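Local coordinates for protein sugar phosphate isomerase/epimerase (PDB 3OBE) that probably acts as an isomerase or epimerase on a sugar-type substrate, though its exact reaction is not established, at residues I158-G163 and P210-F215; N108-D113 and F152-E157; W166-H171 and Y199-F204. One frame throughout, in Å; residues are numbered along the deposited sequence. Where two conformers were deposited one is given.

In the fold
All three contacts lie within one xylose isomerase-like TIM barrel: contacts 1 and 2 share helix 142-160, and contacts 1 and 3 meet on the neighbouring parallel strands 213-218 and 165-169. Contact 2 closes first along the chain, joining helix 109-126 to helix 142-160 on the outside of the barrel; contact 1 begins farther along that second helix and ends at strand 213-218, with contact 3 nested in the loop it closes. The centres of contacts 1 and 2 are about 11 Å apart, those of 1 and 3 about 15 Å, and those of 2 and 3 about 16 Å. Contact 2 thus pairs the helices that flank strand 130-133 in the chain, while buried contact 3 sets helix 200-207 against strand 165-169.

Contact 1 (I158-G163 and P210-F215); sequences ITKKAG and PDKVMF
K160, in the last turn of helix 142-160, reaches across to the loop that leads into strand 213-218 and lays its amine against the backbone of D211. Its CG stands anti to the backbone N (chi1 176°), which sends the chain toward the loop, and bends near its end bring NZ to D211 O at 3.1 Å. The amine meets this oxygen from above the carbonyl plane, 66° out of it, and so off the lone pairs. Alongside, K160 NZ lies 3.7 Å from K212 CG, where the two lysine chains pass obliquely. The amine of K212 leads away, which leaves the two NZ atoms 6.4 Å apart; the D211 carboxylate also turns away, so K160 grips main chain and makes no salt bridge to it. Between helix and loop, water 1 lies 3.0 Å from T159 OG1 and 2.8 Å from K212 O and can bridge them. T159 OG1 is also bonded to I164 O. At G163, whose phi is positive, the helix closes in a Schellman motif, and the chain turns into strand 165-169. The whole is a surface link between a helix end and the loop that leads into strand 213-218, which lies beside strand 165-169 in the TIM barrel.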
loop_
_atom_site.group_PDB
_atom_site.type_symbol
_atom_site.label_atom_id
_atom_site.label_comp_id
_atom_site.label_asym_id
_atom_site.label_seq_id
_atom_site.Cartn_x
_atom_site.Cartn_y
_atom_site.Cartn_z
ATOM N N ILE A 158 17.914 3.390 3.056
ATOM C CA ILE A 158 18.348 3.286 1.673
ATOM C C ILE A 158 17.402 4.043 0.734
ATOM O O ILE A 158 17.873 4.780 -0.128
ATOM C CB ILE A 158 18.490 1.763 1.264
ATOM C CG1 ILE A 158 19.773 1.194 1.841
ATOM C CG2 ILE A 158 18.554 1.593 -0.288
ATOM C CD1 ILE A 158 19.770 -0.377 1.924
ATOM N N THR A 159 16.083 3.856 0.898
ATOM C CA THR A 159 15.152 4.511 0.023
ATOM C C THR A 159 15.198 6.033 0.236
ATOM O O THR A 159 15.036 6.804 -0.729
ATOM C CB THR A 159 13.677 3.987 0.112
ATOM O OG1 THR A 159 13.034 4.396 1.335
ATOM C CG2 THR A 159 13.554 2.464 -0.081
ATOM N N LYS A 160 15.396 6.449 1.481
ATOM C CA LYS A 160 15.369 7.880 1.837
ATOM C C LYS A 160 16.482 8.673 1.163
ATOM O O LYS A 160 16.346 9.874 0.934
ATOM C CB LYS A 160 15.471 8.010 3.359
ATOM C CG LYS A 160 15.543 9.392 3.926
ATOM C CD LYS A 160 15.312 9.382 5.442
ATOM C CE LYS A 160 16.565 9.117 6.216
ATOM N NZ LYS A 160 16.177 8.382 7.393
ATOM N N LYS A 161 17.569 7.999 0.814
ATOM C CA LYS A 161 18.667 8.587 0.044
ATOM C C LYS A 161 18.224 9.128 -1.297
ATOM O O LYS A 161 18.808 10.052 -1.810
ATOM C CB LYS A 161 19.779 7.540 -0.174
ATOM C CG LYS A 161 20.485 7.147 1.105
ATOM C CD LYS A 161 21.806 6.383 0.831
ATOM C CE LYS A 161 22.417 5.744 2.109
ATOM N NZ LYS A 161 23.063 4.392 1.836
ATOM N N ALA A 162 17.207 8.492 -1.875
ATOM C CA ALA A 162 16.601 8.890 -3.129
ATOM C C ALA A 162 15.367 9.738 -2.898
ATOM O O ALA A 162 14.649 10.026 -3.855
ATOM C CB ALA A 162 16.193 7.606 -3.953
ATOM N N GLY A 163 15.068 10.100 -1.648
ATOM C CA GLY A 163 13.863 10.872 -1.365
ATOM C C GLY A 163 12.558 10.102 -1.459
ATOM O O GLY A 163 11.522 10.693 -1.684
ATOM N N PRO A 210 10.688 6.296 12.929
ATOM C CA PRO A 210 9.717 7.054 12.121
ATOM C C PRO A 210 10.334 7.767 10.920
ATOM O O PRO A 210 9.648 7.973 9.942
ATOM C CB PRO A 210 9.114 8.077 13.101
ATOM C CG PRO A 210 9.434 7.546 14.502
ATOM C CD PRO A 210 10.609 6.603 14.378
ATOM N N ASP A 211 11.601 8.138 10.999
ATOM C CA ASP A 211 12.272 8.809 9.879
ATOM C C ASP A 211 12.719 7.841 8.782
ATOM O O ASP A 211 13.066 8.267 7.674
ATOM C CB ASP A 211 13.454 9.646 10.403
ATOM C CG ASP A 211 13.003 10.800 11.336
ATOM O OD1 ASP A 211 11.859 11.311 11.161
ATOM O OD2 ASP A 211 13.799 11.173 12.241
ATOM N N LYS A 212 12.718 6.538 9.056
ATOM C CA LYS A 212 13.107 5.531 8.063
ATOM C C LYS A 212 11.907 4.722 7.521
ATOM O O LYS A 212 11.951 4.288 6.418
ATOM C CB LYS A 212 14.092 4.542 8.659
ATOM C CG LYS A 212 15.432 5.149 9.077
ATOM C CD LYS A 212 16.279 4.113 9.817
ATOM C CE LYS A 212 17.540 4.704 10.465
ATOM N NZ LYS A 212 18.272 3.701 11.263
ATOM N N VAL A 213 10.911 4.466 8.365
ATOM C CA VAL A 213 9.848 3.545 8.078
ATOM C C VAL A 213 8.496 4.154 8.388
ATOM O O VAL A 213 8.285 4.670 9.490
ATOM C CB VAL A 213 10.022 2.253 8.910
ATOM C CG1 VAL A 213 8.774 1.311 8.802
ATOM C CG2 VAL A 213 11.295 1.529 8.482
HETATM N N MSE A 214 7.576 4.054 7.414
HETATM C CA MSE A 214 6.172 4.359 7.689
HETATM C C MSE A 214 5.328 3.123 7.361
HETATM O O MSE A 214 5.859 2.064 6.961
HETATM C CB MSE A 214 5.735 5.606 6.912
HETATM C CG MSE A 214 5.915 5.539 5.391
HETATM SE SE MSE A 214 4.445 4.623 4.497
HETATM C CE MSE A 214 5.134 4.876 2.688
ATOM N N PHE A 215 4.022 3.228 7.610
ATOM C CA PHE A 215 3.100 2.131 7.511
ATOM C C PHE A 215 1.959 2.519 6.581
ATOM O O PHE A 215 1.427 3.660 6.650
ATOM C CB PHE A 215 2.620 1.651 8.900
ATOM C CG PHE A 215 3.741 0.972 9.700
ATOM C CD1 PHE A 215 4.683 1.743 10.369
ATOM C CD2 PHE A 215 3.931 -0.403 9.662
ATOM C CE1 PHE A 215 5.735 1.151 11.004
ATOM C CE2 PHE A 215 5.002 -0.991 10.344
ATOM C CZ PHE A 215 5.897 -0.224 10.984
HETATM O O HOH W 1 12.309 5.646 3.989
#

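Contact 2 (N108-D113 and F152-E157); sequences NMPKFD and FNRAGE
R154 of helix 142-160 presents the NE side of its guanidinium to the carboxylate of D113 on helix 109-126, while M109 covers one of its faces. The two flat groups are nearly parallel, their planes 21° apart, and the grip is side-on and two-pronged. R154 NE donates to D113 OD1 at 3.1 Å, almost straight at 174° and close to the guanidinium plane, meeting the oxygen on its syn side. The second prong, R154 NH2 to D113 OD2, is shorter at 2.7 Å but more bent, and it comes from above the carboxylate plane. The bend of the arginine at chi3 (75°) turns the NE edge of the guanidinium toward D113. M109, a selenomethionine, crosses the arginine at about a right angle: its CB sits over the centre of the guanidinium, 3.6 Å from R154 CZ. The two helix segments run in the same general direction but slanted, their axes 9.7 Å apart at closest approach, a gap these long side chains bridge at the barrel surface. With two bonds to the carboxylate and an apolar group on one face, the guanidinium is fixed in rotation, and the paired charges should favour the ionised form of both groups.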
loop_
_atom_site.group_PDB
_atom_site.type_symbol
_atom_site.label_atom_id
_atom_site.label_comp_id
_atom_site.label_asym_id
_atom_site.label_seq_id
_atom_site.Cartn_x
_atom_site.Cartn_y
_atom_site.Cartn_z
ATOM N N ASN A 108 21.860 -11.996 7.028
ATOM C CA ASN A 108 21.369 -11.665 5.696
ATOM C C ASN A 108 21.114 -10.187 5.505
ATOM O O ASN A 108 20.687 -9.799 4.444
ATOM C CB ASN A 108 20.105 -12.451 5.366
ATOM C CG ASN A 108 20.402 -13.885 4.959
ATOM O OD1 ASN A 108 21.536 -14.198 4.642
ATOM N ND2 ASN A 108 19.408 -14.756 5.015
HETATM N N MSE A 109 21.363 -9.357 6.507
HETATM C CA MSE A 109 21.025 -7.929 6.382
HETATM C C MSE A 109 21.738 -7.281 5.159
HETATM O O MSE A 109 21.114 -6.524 4.434
HETATM C CB MSE A 109 21.234 -7.179 7.720
HETATM C CG MSE A 109 20.329 -7.712 8.865
HETATM SE SE MSE A 109 20.050 -6.574 10.472
HETATM C CE MSE A 109 21.809 -6.798 11.325
ATOM N N PRO A 110 23.016 -7.625 4.895
ATOM C CA PRO A 110 23.617 -7.058 3.671
ATOM C C PRO A 110 22.919 -7.481 2.365
ATOM O O PRO A 110 22.876 -6.682 1.421
ATOM C CB PRO A 110 25.077 -7.537 3.720
ATOM C CG PRO A 110 25.328 -7.711 5.227
ATOM C CD PRO A 110 24.030 -8.263 5.752
ATOM N N LYS A 111 22.419 -8.714 2.283
ATOM C CA LYS A 111 21.682 -9.155 1.091
ATOM C C LYS A 111 20.372 -8.357 0.892
ATOM O O LYS A 111 19.991 -8.010 -0.237
ATOM C CB LYS A 111 21.387 -10.657 1.145
ATOM C CG LYS A 111 22.621 -11.560 1.101
ATOM C CD LYS A 111 22.202 -13.052 1.153
ATOM C CE LYS A 111 23.308 -13.997 1.630
ATOM N NZ LYS A 111 22.741 -15.293 2.210
ATOM N N PHE A 112 19.650 -8.102 1.984
ATOM C CA PHE A 112 18.449 -7.309 1.896
ATOM C C PHE A 112 18.797 -5.890 1.469
ATOM O O PHE A 112 18.060 -5.265 0.680
ATOM C CB PHE A 112 17.659 -7.285 3.220
ATOM C CG PHE A 112 16.920 -8.567 3.492
ATOM C CD1 PHE A 112 15.768 -8.860 2.808
ATOM C CD2 PHE A 112 17.398 -9.480 4.444
ATOM C CE1 PHE A 112 15.077 -10.063 3.035
ATOM C CE2 PHE A 112 16.713 -10.680 4.685
ATOM C CZ PHE A 112 15.549 -10.961 3.987
ATOM N N ASP A 113 19.922 -5.369 1.984
ATOM C CA ASP A 113 20.359 -4.048 1.551
ATOM C C ASP A 113 20.546 -4.040 0.039
ATOM O O ASP A 113 20.184 -3.059 -0.627
ATOM C CB ASP A 113 21.691 -3.641 2.173
ATOM C CG ASP A 113 21.631 -3.392 3.671
ATOM O OD1 ASP A 113 20.549 -3.376 4.275
ATOM O OD2 ASP A 113 22.748 -3.146 4.244
ATOM N N PHE A 152 13.916 -3.694 7.986
ATOM C CA PHE A 152 13.027 -2.601 7.504
ATOM C C PHE A 152 13.653 -1.220 7.675
ATOM O O PHE A 152 13.603 -0.430 6.763
ATOM C CB PHE A 152 11.673 -2.659 8.201
ATOM C CG PHE A 152 10.789 -3.835 7.808
ATOM C CD1 PHE A 152 11.104 -4.714 6.792
ATOM C CD2 PHE A 152 9.605 -4.003 8.479
ATOM C CE1 PHE A 152 10.216 -5.724 6.446
ATOM C CE2 PHE A 152 8.716 -4.972 8.138
ATOM C CZ PHE A 152 9.033 -5.848 7.131
ATOM N N ASN A 153 14.256 -0.945 8.845
ATOM C CA ASN A 153 15.015 0.283 9.068
ATOM C C ASN A 153 16.094 0.500 8.010
ATOM O O ASN A 153 16.180 1.569 7.424
ATOM C CB ASN A 153 15.616 0.314 10.449
ATOM C CG ASN A 153 14.645 0.751 11.513
ATOM O OD1 ASN A 153 13.648 1.396 11.255
ATOM N ND2 ASN A 153 14.969 0.405 12.764
ATOM N N ARG A 154 16.867 -0.539 7.736
ATOM C CA ARG A 154 17.928 -0.450 6.761
ATOM C C ARG A 154 17.373 -0.189 5.389
ATOM O O ARG A 154 17.935 0.559 4.646
ATOM C CB ARG A 154 18.804 -1.719 6.777
ATOM C CG ARG A 154 19.667 -1.836 8.053
ATOM C CD ARG A 154 20.166 -3.267 8.219
ATOM N NE ARG A 154 21.250 -3.581 7.301
ATOM C CZ ARG A 154 22.507 -3.859 7.650
ATOM N NH1 ARG A 154 22.891 -3.862 8.915
ATOM N NH2 ARG A 154 23.385 -4.166 6.707
ATOM N N ALA A 155 16.262 -0.823 5.052
ATOM C CA ALA A 155 15.608 -0.565 3.763
ATOM C C ALA A 155 15.186 0.891 3.646
ATOM O O ALA A 155 15.390 1.542 2.600
ATOM C CB ALA A 155 14.411 -1.467 3.604
ATOM N N GLY A 156 14.581 1.412 4.709
ATOM C CA GLY A 156 14.098 2.786 4.690
ATOM C C GLY A 156 15.198 3.816 4.614
ATOM O O GLY A 156 15.031 4.869 4.007
ATOM N N GLU A 157 16.329 3.536 5.236
ATOM C CA GLU A 157 17.437 4.469 5.146
ATOM C C GLU A 157 17.889 4.539 3.696
ATOM O O GLU A 157 18.159 5.605 3.156
ATOM C CB GLU A 157 18.615 4.071 6.047
ATOM C CG GLU A 157 19.796 5.050 5.917
ATOM C CD GLU A 157 20.835 4.928 7.029
ATOM O OE1 GLU A 157 20.673 4.038 7.900
ATOM O OE2 GLU A 157 21.810 5.720 7.008
#

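Contact 3 (W166-H171 and Y199-F204); sequences WGYHNH and YIEELF. With PO4 (phosphate ion), chain C.
Y168 and F204 form the aromatic part of this contact, a T-shaped pair in which the edge of F204 is directed at the face of Y168. The planes stand at 80° with centroids 5.2 Å apart, and the touching edge is F204 CE2, 3.8 Å from Y168 CE2. With CG anti to the backbone N, Y168 swings from strand 165-169 toward helix 200-207; its hydroxyl is bonded to E174. I200 CG2 lies over one face of F204, offset toward the rim.

The polar part joins N170 and E201 through water 2, which sits 2.8 Å from N170 OD1 and 2.7 Å from E201 OE2 and bridges them. The amide and carboxylate planes are 68° apart. D218 N also bonds N170 OD1, and N170 ND2 donates to H171 O in its carbonyl plane, on a lone pair, so the amide is held at both ends. The other carboxylate oxygen, E201 OE1, has only apolar neighbours here, N170 CB at 3.7 Å and the edge of the Y168 ring, and is buried without a polar partner, which leaves water 2 on OE2 as the polar link to the strand.

Beyond the strand, H171 NE2 donates to O2 of a phosphate ion, probably from the crystallisation liquor, at 2.6 Å and 167°. The ion is consistent with an anion being accommodated near the C-terminal end of the strand, where TIM barrels usually have their active site.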
loop_
_atom_site.group_PDB
_atom_site.type_symbol
_atom_site.label_atom_id
_atom_site.label_comp_id
_atom_site.label_asym_id
_atom_site.label_seq_id
_atom_site.Cartn_x
_atom_site.Cartn_y
_atom_site.Cartn_z
ATOM N N TRP A 166 9.996 4.532 2.494
ATOM C CA TRP A 166 9.762 3.095 2.643
ATOM C C TRP A 166 8.624 2.882 3.611
ATOM O O TRP A 166 8.602 3.482 4.682
ATOM C CB TRP A 166 11.027 2.390 3.124
ATOM C CG TRP A 166 10.951 0.898 3.020
ATOM C CD1 TRP A 166 11.425 0.154 1.988
ATOM C CD2 TRP A 166 10.352 -0.030 3.943
ATOM N NE1 TRP A 166 11.171 -1.173 2.200
ATOM C CE2 TRP A 166 10.545 -1.325 3.410
ATOM C CE3 TRP A 166 9.705 0.095 5.176
ATOM C CZ2 TRP A 166 10.059 -2.470 4.038
ATOM C CZ3 TRP A 166 9.277 -1.031 5.803
ATOM C CH2 TRP A 166 9.423 -2.291 5.238
ATOM N N GLY A 167 7.721 1.943 3.281
ATOM C CA GLY A 167 6.607 1.594 4.140
ATOM C C GLY A 167 6.289 0.101 4.151
ATOM O O GLY A 167 6.765 -0.637 3.298
ATOM N N TYR A 168 5.435 -0.272 5.092
ATOM C CA TYR A 168 5.016 -1.653 5.327
ATOM C C TYR A 168 3.490 -1.737 5.326
ATOM O O TYR A 168 2.824 -0.983 6.041
ATOM C CB TYR A 168 5.563 -2.196 6.646
ATOM C CG TYR A 168 5.181 -3.617 6.867
ATOM C CD1 TYR A 168 5.808 -4.609 6.152
ATOM C CD2 TYR A 168 4.082 -3.970 7.677
ATOM C CE1 TYR A 168 5.444 -5.900 6.291
ATOM C CE2 TYR A 168 3.701 -5.264 7.799
ATOM C CZ TYR A 168 4.404 -6.234 7.121
ATOM O OH TYR A 168 4.085 -7.575 7.250
ATOM N N HIS A 169 2.956 -2.647 4.516
ATOM C CA HIS A 169 1.513 -2.847 4.337
ATOM C C HIS A 169 1.099 -4.126 5.013
ATOM O O HIS A 169 1.621 -5.215 4.688
ATOM C CB HIS A 169 1.179 -2.893 2.851
ATOM C CG HIS A 169 -0.233 -3.258 2.560
ATOM N ND1 HIS A 169 -0.552 -4.229 1.648
ATOM C CD2 HIS A 169 -1.410 -2.759 3.019
ATOM C CE1 HIS A 169 -1.872 -4.350 1.581
ATOM N NE2 HIS A 169 -2.425 -3.475 2.407
ATOM N N ASN A 170 0.207 -4.000 5.982
ATOM C CA ASN A 170 -0.295 -5.099 6.747
ATOM C C ASN A 170 -1.469 -5.826 6.062
ATOM O O ASN A 170 -2.185 -5.255 5.235
ATOM C CB ASN A 170 -0.841 -4.665 8.136
ATOM C CG ASN A 170 -1.990 -3.723 8.023
ATOM O OD1 ASN A 170 -1.799 -2.548 7.712
ATOM N ND2 ASN A 170 -3.200 -4.211 8.258
ATOM N N HIS A 171 -1.715 -7.069 6.494
ATOM C CA HIS A 171 -3.011 -7.727 6.284
ATOM C C HIS A 171 -3.553 -8.004 7.689
ATOM O O HIS A 171 -3.560 -7.077 8.483
ATOM C CB HIS A 171 -2.845 -8.933 5.396
ATOM C CG HIS A 171 -2.377 -8.547 4.020
ATOM N ND1 HIS A 171 -1.087 -8.114 3.780
ATOM C CD2 HIS A 171 -3.052 -8.419 2.850
ATOM C CE1 HIS A 171 -0.987 -7.780 2.495
ATOM N NE2 HIS A 171 -2.163 -7.939 1.916
ATOM N N TYR A 199 1.034 -7.518 19.884
ATOM C CA TYR A 199 0.697 -7.529 18.480
ATOM C C TYR A 199 1.939 -7.375 17.624
ATOM O O TYR A 199 2.809 -6.536 17.897
ATOM C CB TYR A 199 -0.246 -6.396 18.135
ATOM C CG TYR A 199 -1.608 -6.497 18.721
ATOM C CD1 TYR A 199 -2.467 -7.538 18.367
ATOM C CD2 TYR A 199 -2.082 -5.474 19.550
ATOM C CE1 TYR A 199 -3.737 -7.592 18.883
ATOM C CE2 TYR A 199 -3.371 -5.504 20.031
ATOM C CZ TYR A 199 -4.170 -6.560 19.697
ATOM O OH TYR A 199 -5.431 -6.617 20.224
ATOM N N ILE A 200 2.017 -8.167 16.568
ATOM C CA ILE A 200 3.110 -8.023 15.612
ATOM C C ILE A 200 3.224 -6.590 15.067
ATOM O O ILE A 200 4.319 -6.009 14.985
ATOM C CB ILE A 200 3.034 -9.083 14.500
ATOM C CG1 ILE A 200 3.279 -10.492 15.094
ATOM C CG2 ILE A 200 4.102 -8.788 13.408
ATOM C CD1 ILE A 200 2.897 -11.641 14.114
ATOM N N GLU A 201 2.107 -6.015 14.647
ATOM C CA GLU A 201 2.103 -4.658 14.123
ATOM C C GLU A 201 2.732 -3.686 15.134
ATOM O O GLU A 201 3.512 -2.804 14.763
ATOM C CB GLU A 201 0.672 -4.218 13.761
ATOM C CG GLU A 201 0.568 -2.909 13.002
ATOM C CD GLU A 201 0.922 -2.922 11.531
ATOM O OE1 GLU A 201 1.341 -3.976 10.995
ATOM O OE2 GLU A 201 0.779 -1.821 10.894
ATOM N N GLU A 202 2.351 -3.826 16.411
ATOM C CA GLU A 202 2.897 -2.999 17.472
ATOM C C GLU A 202 4.397 -3.130 17.599
ATOM O O GLU A 202 5.115 -2.148 17.787
ATOM C CB GLU A 202 2.171 -3.276 18.817
ATOM C CG GLU A 202 2.744 -2.562 19.993
ATOM C CD GLU A 202 1.921 -2.719 21.254
ATOM O OE1 GLU A 202 0.790 -3.170 21.170
ATOM O OE2 GLU A 202 2.432 -2.408 22.324
ATOM N N LEU A 203 4.907 -4.360 17.530
ATOM C CA LEU A 203 6.311 -4.583 17.573
ATOM C C LEU A 203 7.040 -3.901 16.395
ATOM O O LEU A 203 8.114 -3.329 16.590
ATOM C CB LEU A 203 6.627 -6.077 17.615
ATOM C CG LEU A 203 6.222 -6.762 18.905
ATOM C CD1 LEU A 203 6.239 -8.308 18.641
ATOM C CD2 LEU A 203 7.144 -6.308 20.069
ATOM N N PHE A 204 6.471 -3.972 15.201
ATOM C CA PHE A 204 7.075 -3.316 14.049
ATOM C C PHE A 204 7.081 -1.802 14.242
ATOM O O PHE A 204 8.102 -1.143 14.005
ATOM C CB PHE A 204 6.351 -3.618 12.736
ATOM C CG PHE A 204 6.500 -5.000 12.202
ATOM C CD1 PHE A 204 7.451 -5.904 12.643
ATOM C CD2 PHE A 204 5.640 -5.410 11.224
ATOM C CE1 PHE A 204 7.546 -7.176 12.071
ATOM C CE2 PHE A 204 5.734 -6.641 10.661
ATOM C CZ PHE A 204 6.668 -7.548 11.083
HETATM P P PO4 C . -2.040 -6.859 -1.593
HETATM O O1 PO4 C . -2.683 -7.360 -2.894
HETATM O O2 PO4 C . -2.989 -7.199 -0.488
HETATM O O3 PO4 C . -1.976 -5.316 -1.798
HETATM O O4 PO4 C . -0.647 -7.356 -1.409
HETATM O O HOH W 2 0.804 -1.525 8.219
#